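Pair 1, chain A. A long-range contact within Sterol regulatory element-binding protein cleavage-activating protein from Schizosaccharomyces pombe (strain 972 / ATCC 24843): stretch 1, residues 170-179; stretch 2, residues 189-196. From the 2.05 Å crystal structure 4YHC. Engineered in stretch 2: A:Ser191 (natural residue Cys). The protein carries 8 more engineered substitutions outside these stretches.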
# COMPACT_ATOMS: atom_id res chain seq x y z
N GLN A 170 -19.61 -4.38 -16.04
CA GLN A 170 -20.35 -5.09 -15.05
C GLN A 170 -19.78 -6.50 -15.00
O GLN A 170 -19.66 -7.17 -16.01
CB GLN A 170 -21.83 -5.12 -15.41
CG GLN A 170 -22.66 -5.98 -14.44
CD GLN A 170 -22.58 -5.44 -13.02
OE1 GLN A 170 -22.59 -4.23 -12.81
NE2 GLN A 170 -22.49 -6.34 -12.04
N LEU A 171 -19.44 -6.93 -13.80
CA LEU A 171 -18.96 -8.27 -13.60
C LEU A 171 -20.14 -9.14 -13.17
O LEU A 171 -21.08 -8.67 -12.56
CB LEU A 171 -17.88 -8.27 -12.51
CG LEU A 171 -16.43 -8.16 -12.98
CD1 LEU A 171 -16.18 -7.06 -14.00
CD2 LEU A 171 -15.52 -7.98 -11.78
N SER A 172 -20.01 -10.43 -13.42
CA SER A 172 -21.04 -11.42 -13.15
C SER A 172 -21.10 -11.83 -11.69
O SER A 172 -21.98 -12.61 -11.33
CB SER A 172 -20.72 -12.68 -13.95
OG SER A 172 -20.43 -12.32 -15.29
N SER A 173 -20.18 -11.35 -10.86
CA SER A 173 -20.23 -11.66 -9.44
C SER A 173 -19.82 -10.46 -8.55
O SER A 173 -19.23 -9.49 -9.02
CB SER A 173 -19.34 -12.88 -9.22
OG SER A 173 -19.23 -13.22 -7.85
N PRO A 174 -20.14 -10.50 -7.25
CA PRO A 174 -19.64 -9.42 -6.41
C PRO A 174 -18.10 -9.45 -6.23
O PRO A 174 -17.48 -10.51 -6.20
CB PRO A 174 -20.34 -9.66 -5.05
CG PRO A 174 -21.40 -10.70 -5.29
CD PRO A 174 -20.86 -11.51 -6.45
N ILE A 175 -17.53 -8.26 -6.10
CA ILE A 175 -16.10 -8.08 -6.06
C ILE A 175 -15.61 -8.11 -4.64
O ILE A 175 -15.96 -7.28 -3.86
CB ILE A 175 -15.73 -6.77 -6.78
CG1 ILE A 175 -15.96 -7.01 -8.26
CG2 ILE A 175 -14.27 -6.34 -6.55
CD1 ILE A 175 -15.77 -5.81 -9.15
N ILE A 176 -14.76 -9.06 -4.32
CA ILE A 176 -14.10 -9.12 -3.00
C ILE A 176 -12.96 -8.06 -2.89
O ILE A 176 -12.73 -7.49 -1.84
CB ILE A 176 -13.47 -10.53 -2.80
CG1 ILE A 176 -14.54 -11.63 -2.88
CG2 ILE A 176 -12.77 -10.66 -1.46
CD1 ILE A 176 -13.94 -13.03 -2.88
N LYS A 177 -12.24 -7.81 -3.98
CA LYS A 177 -11.00 -7.03 -3.92
C LYS A 177 -10.65 -6.57 -5.32
O LYS A 177 -10.69 -7.38 -6.25
CB LYS A 177 -9.90 -7.95 -3.38
CG LYS A 177 -8.48 -7.45 -3.48
CD LYS A 177 -8.26 -6.29 -2.55
CE LYS A 177 -6.79 -5.91 -2.48
NZ LYS A 177 -6.20 -6.46 -1.26
N SER A 178 -10.34 -5.30 -5.48
CA SER A 178 -9.90 -4.80 -6.77
C SER A 178 -8.61 -4.06 -6.56
O SER A 178 -8.42 -3.47 -5.53
CB SER A 178 -10.95 -3.92 -7.41
OG SER A 178 -11.23 -2.81 -6.54
N ILE A 179 -7.74 -4.12 -7.55
CA ILE A 179 -6.51 -3.38 -7.56
C ILE A 179 -6.20 -2.81 -8.93
O ILE A 179 -6.71 -3.29 -10.00
CB ILE A 179 -5.31 -4.24 -7.19
CG1 ILE A 179 -5.17 -5.41 -8.16
CG2 ILE A 179 -5.45 -4.66 -5.74
CD1 ILE A 179 -3.92 -6.26 -7.97
N ILE A 189 -6.99 -3.01 -14.56
CA ILE A 189 -7.76 -3.13 -13.33
C ILE A 189 -8.09 -4.59 -13.11
O ILE A 189 -8.72 -5.23 -13.99
CB ILE A 189 -9.09 -2.37 -13.42
CG1 ILE A 189 -8.86 -0.94 -13.84
CG2 ILE A 189 -9.83 -2.42 -12.11
CD1 ILE A 189 -8.24 -0.08 -12.75
N ALA A 190 -7.72 -5.10 -11.94
CA ALA A 190 -7.87 -6.54 -11.65
C ALA A 190 -8.83 -6.69 -10.50
O ALA A 190 -8.72 -5.95 -9.53
CB ALA A 190 -6.52 -7.15 -11.28
N SER A 191 -9.77 -7.66 -10.61
CA SER A 191 -10.80 -7.86 -9.62
C SER A 191 -10.97 -9.34 -9.25
O SER A 191 -11.08 -10.20 -10.08
CB SER A 191 -12.14 -7.27 -10.10
OG SER A 191 -11.97 -5.96 -10.64
N LEU A 192 -10.95 -9.63 -7.99
CA LEU A 192 -11.18 -10.98 -7.50
C LEU A 192 -12.64 -10.99 -7.12
O LEU A 192 -13.07 -10.14 -6.31
CB LEU A 192 -10.31 -11.28 -6.27
CG LEU A 192 -10.64 -12.60 -5.51
CD1 LEU A 192 -10.46 -13.77 -6.45
CD2 LEU A 192 -9.71 -12.73 -4.33
N THR A 193 -13.42 -11.87 -7.75
CA THR A 193 -14.87 -11.96 -7.44
C THR A 193 -15.18 -13.18 -6.57
O THR A 193 -14.36 -14.08 -6.46
CB THR A 193 -15.72 -12.08 -8.70
OG1 THR A 193 -15.23 -13.17 -9.45
CG2 THR A 193 -15.59 -10.87 -9.58
N GLU A 194 -16.34 -13.15 -5.94
CA GLU A 194 -16.86 -14.29 -5.14
C GLU A 194 -16.88 -15.64 -5.85
O GLU A 194 -16.83 -16.67 -5.21
CB GLU A 194 -18.23 -14.01 -4.59
CG GLU A 194 -18.25 -12.89 -3.55
CD GLU A 194 -19.64 -12.64 -2.97
OE1 GLU A 194 -20.57 -13.44 -3.24
OE2 GLU A 194 -19.81 -11.63 -2.23
N SER A 195 -16.91 -15.62 -7.18
CA SER A 195 -16.76 -16.80 -8.01
C SER A 195 -15.41 -17.44 -7.94
O SER A 195 -15.24 -18.52 -8.50
CB SER A 195 -16.93 -16.41 -9.48
OG SER A 195 -17.75 -15.27 -9.59
N GLY A 196 -14.42 -16.75 -7.38
CA GLY A 196 -13.07 -17.27 -7.43
C GLY A 196 -12.29 -16.89 -8.66
O GLY A 196 -11.09 -17.19 -8.75

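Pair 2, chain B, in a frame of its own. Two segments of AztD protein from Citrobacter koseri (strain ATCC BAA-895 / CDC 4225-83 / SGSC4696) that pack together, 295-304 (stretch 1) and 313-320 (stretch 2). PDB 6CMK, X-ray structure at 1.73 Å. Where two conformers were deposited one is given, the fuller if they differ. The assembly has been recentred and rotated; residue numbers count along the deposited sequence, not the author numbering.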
# COMPACT_ATOMS: atom_id res chain seq x y z
N GLN B 295 18.01 -18.98 -18.83
CA GLN B 295 18.77 -18.76 -20.05
C GLN B 295 17.86 -18.16 -21.12
O GLN B 295 16.80 -18.73 -21.43
CB GLN B 295 19.36 -20.08 -20.55
CG GLN B 295 20.09 -19.96 -21.88
CD GLN B 295 21.37 -19.18 -21.76
OE1 GLN B 295 22.27 -19.56 -21.01
NE2 GLN B 295 21.48 -18.10 -22.52
N LEU B 296 18.27 -17.01 -21.67
CA LEU B 296 17.48 -16.39 -22.72
C LEU B 296 17.96 -16.87 -24.09
O LEU B 296 19.15 -17.14 -24.27
CB LEU B 296 17.59 -14.87 -22.66
CG LEU B 296 17.33 -14.25 -21.29
CD1 LEU B 296 17.71 -12.78 -21.31
CD2 LEU B 296 15.87 -14.44 -20.91
N PRO B 297 17.06 -16.97 -25.06
CA PRO B 297 17.50 -17.40 -26.40
C PRO B 297 18.42 -16.41 -27.08
O PRO B 297 19.31 -16.83 -27.81
CB PRO B 297 16.18 -17.59 -27.17
CG PRO B 297 15.14 -16.89 -26.38
CD PRO B 297 15.59 -16.82 -24.96
N THR B 298 18.23 -15.10 -26.87
CA THR B 298 19.14 -14.09 -27.38
C THR B 298 19.41 -13.09 -26.25
O THR B 298 18.95 -13.26 -25.12
CB THR B 298 18.57 -13.37 -28.61
OG1 THR B 298 17.31 -12.77 -28.29
CG2 THR B 298 18.38 -14.34 -29.77
N ARG B 299 20.15 -12.04 -26.57
CA ARG B 299 20.63 -11.13 -25.53
C ARG B 299 19.53 -10.20 -25.03
O ARG B 299 18.63 -9.80 -25.76
CB ARG B 299 21.81 -10.31 -26.06
CG ARG B 299 23.09 -11.11 -26.06
CD ARG B 299 24.18 -10.43 -26.87
NE ARG B 299 23.88 -10.44 -28.29
CZ ARG B 299 24.64 -9.86 -29.21
NH1 ARG B 299 25.74 -9.22 -28.86
NH2 ARG B 299 24.29 -9.92 -30.49
N ARG B 300 19.64 -9.87 -23.74
CA ARG B 300 18.65 -9.04 -23.07
C ARG B 300 18.78 -7.58 -23.46
O ARG B 300 19.89 -7.02 -23.48
CB ARG B 300 18.82 -9.20 -21.56
CG ARG B 300 17.86 -8.42 -20.71
CD ARG B 300 18.17 -8.62 -19.25
NE ARG B 300 19.40 -7.90 -18.96
CZ ARG B 300 19.45 -6.60 -18.73
NH1 ARG B 300 18.33 -5.88 -18.69
NH2 ARG B 300 20.62 -6.01 -18.53
N VAL B 301 17.65 -6.96 -23.80
CA VAL B 301 17.57 -5.52 -24.05
C VAL B 301 17.08 -4.76 -22.83
O VAL B 301 17.61 -3.70 -22.49
CB VAL B 301 16.66 -5.26 -25.27
CG1 VAL B 301 16.40 -3.75 -25.45
CG2 VAL B 301 17.26 -5.85 -26.55
N HIS B 302 16.05 -5.28 -22.16
CA HIS B 302 15.42 -4.58 -21.05
C HIS B 302 14.60 -5.57 -20.24
O HIS B 302 14.19 -6.62 -20.75
CB HIS B 302 14.53 -3.44 -21.56
CG HIS B 302 14.08 -2.50 -20.49
ND1 HIS B 302 12.76 -2.13 -20.34
CD2 HIS B 302 14.77 -1.86 -19.52
CE1 HIS B 302 12.66 -1.28 -19.33
NE2 HIS B 302 13.87 -1.10 -18.81
N PHE B 303 14.36 -5.26 -18.96
CA PHE B 303 13.37 -6.03 -18.22
C PHE B 303 12.67 -5.14 -17.20
O PHE B 303 13.17 -4.08 -16.81
CB PHE B 303 13.97 -7.31 -17.58
CG PHE B 303 15.24 -7.13 -16.74
CD1 PHE B 303 15.67 -5.91 -16.25
CD2 PHE B 303 16.01 -8.25 -16.47
CE1 PHE B 303 16.83 -5.82 -15.48
CE2 PHE B 303 17.16 -8.18 -15.72
CZ PHE B 303 17.58 -6.96 -15.22
N VAL B 304 11.45 -5.57 -16.83
CA VAL B 304 10.64 -4.88 -15.83
C VAL B 304 9.77 -5.91 -15.14
O VAL B 304 9.49 -6.98 -15.69
CB VAL B 304 9.72 -3.77 -16.41
CG1 VAL B 304 10.49 -2.71 -17.20
CG2 VAL B 304 8.60 -4.37 -17.27
N ALA B 313 7.15 -11.17 -14.55
CA ALA B 313 8.01 -10.09 -15.01
C ALA B 313 8.18 -10.25 -16.51
O ALA B 313 7.77 -11.25 -17.09
CB ALA B 313 9.38 -10.09 -14.32
N TYR B 314 8.77 -9.25 -17.15
CA TYR B 314 8.95 -9.29 -18.60
C TYR B 314 10.38 -8.95 -18.98
O TYR B 314 10.98 -8.05 -18.40
CB TYR B 314 7.99 -8.32 -19.30
CG TYR B 314 6.59 -8.54 -18.84
CD1 TYR B 314 5.92 -9.71 -19.17
CD2 TYR B 314 5.96 -7.64 -18.01
CE1 TYR B 314 4.65 -9.94 -18.70
CE2 TYR B 314 4.70 -7.86 -17.54
CZ TYR B 314 4.05 -9.01 -17.89
OH TYR B 314 2.78 -9.23 -17.40
N VAL B 315 10.91 -9.67 -19.96
CA VAL B 315 12.22 -9.39 -20.53
C VAL B 315 12.05 -9.19 -22.02
O VAL B 315 11.37 -9.99 -22.69
CB VAL B 315 13.23 -10.52 -20.27
CG1 VAL B 315 14.65 -10.05 -20.61
CG2 VAL B 315 13.16 -11.02 -18.84
N PHE B 316 12.66 -8.14 -22.55
CA PHE B 316 12.71 -7.92 -23.99
C PHE B 316 14.09 -8.31 -24.49
O PHE B 316 15.10 -7.95 -23.87
CB PHE B 316 12.41 -6.46 -24.34
CG PHE B 316 12.10 -6.25 -25.80
CD1 PHE B 316 13.10 -5.95 -26.70
CD2 PHE B 316 10.80 -6.36 -26.26
CE1 PHE B 316 12.81 -5.77 -28.04
CE2 PHE B 316 10.50 -6.17 -27.59
CZ PHE B 316 11.51 -5.88 -28.48
N THR B 317 14.14 -9.05 -25.59
CA THR B 317 15.40 -9.57 -26.11
C THR B 317 15.67 -8.99 -27.50
O THR B 317 14.77 -8.46 -28.16
CB THR B 317 15.39 -11.11 -26.16
OG1 THR B 317 14.14 -11.59 -26.67
CG2 THR B 317 15.63 -11.70 -24.77
N GLU B 318 16.93 -9.08 -27.92
CA GLU B 318 17.39 -8.40 -29.12
C GLU B 318 16.70 -8.92 -30.38
O GLU B 318 16.68 -8.22 -31.39
CB GLU B 318 18.90 -8.55 -29.25
CG GLU B 318 19.36 -9.98 -29.45
CD GLU B 318 20.86 -10.12 -29.55
OE1 GLU B 318 21.40 -11.17 -29.13
OE2 GLU B 318 21.51 -9.17 -30.05
N ASP B 319 16.12 -10.12 -30.33
CA ASP B 319 15.41 -10.68 -31.47
C ASP B 319 14.10 -9.97 -31.76
O ASP B 319 13.45 -10.30 -32.76
CB ASP B 319 15.15 -12.18 -31.24
CG ASP B 319 14.51 -12.48 -29.91
OD1 ASP B 319 13.97 -11.54 -29.29
OD2 ASP B 319 14.54 -13.65 -29.48
N GLY B 320 13.69 -9.01 -30.93
CA GLY B 320 12.42 -8.34 -31.11
C GLY B 320 11.28 -8.91 -30.31
O GLY B 320 10.14 -8.48 -30.49

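The two pairs share an antiparallel strand pairing interrupted by a beta bulge and followed, at the end of stretch 2, by a type I turn; N, CA and C of 14 central residues superpose with an RMSD of 0.4 Å. The N-to-C directions of the strands lie at 168° in pair 1 and 157° in pair 2. In both, the register shifts by one across the bulge: A:Ile175 pairs with A:Thr193 while A:Lys177 pairs with A:Leu192, just as B:Arg300 pairs with B:Thr317 while B:His302 pairs with B:Phe316.

The hydrogen bonds agree with this register. One carbonyl receives two consecutive amides, the second weakly: A:Leu192 O accepts from A:Ile176 N (2.8 Å) and A:Lys177 N (3.4 Å), and B:Phe316 O accepts from B:Val301 N (2.7 Å) and B:His302 N (3.3 Å). Beyond it the ladder is regular, with A:Ala190 N to A:Ile179 O and B:Tyr314 N to B:Val304 O both 2.8 Å. At the other end, A:Glu194 N donates to A:Pro174 O (2.9 Å) and B:Glu318 N to B:Arg299 O (2.8 Å). These glutamates sit in a type I turn, closed by A:Gly196 N to A:Thr193 O (2.8 Å) and B:Gly320 N to B:Thr317 O (3.0 Å). Both glycines have positive phi, 87° and 95°, where a CB would be jammed against the preceding carbonyl O.

A clear chemical difference lies beside this turn. A:Pro174 matches B:Arg299, and the two glutamates match in backbone (CA atoms 0.2 Å apart) but not in rotamer: chi1 is m in A:Glu194, p in B:Glu318. B:Glu318 OE1 accepts from B:Arg299 NE at 2.7 Å, a salt bridge, and from B:Arg299 N at 3.0 Å, so one carboxylate oxygen ties down both backbone and side chain. Proline has no amide hydrogen to offer; in pair 1 the closest side-chain approach is A:Pro174 CB to A:Glu194 OE2, 3.5 Å, and that glutamate is poorly ordered. The other stretch covers 70 Å² of A:Glu194 but 102 Å² of B:Glu318.

Apolar contacts recur at matched positions, made by side chains of different size. At the bulge, A:Ile176 CD1 reaches A:Leu192 CG at 4.2 Å; the shorter B:Val301 instead meets an aromatic ring, its CB 3.9 Å from B:Phe316 CD1 at the ring edge. Further along, A:Ile179 CG1 lies 3.8 Å from A:Ala190 CB, whereas B:Val304 CG2 lies 4.3 Å from B:Tyr314 CD2: a longer aliphatic chain accompanies the small partner, a shorter one the large partner. Where B:Phe303 CB packs on B:Val315 CG2 (4.0 Å), pair 1 has A:Ser178 and the engineered A:Ser191, with A:Ser178 CB 4.0 Å from A:Ser191 OG.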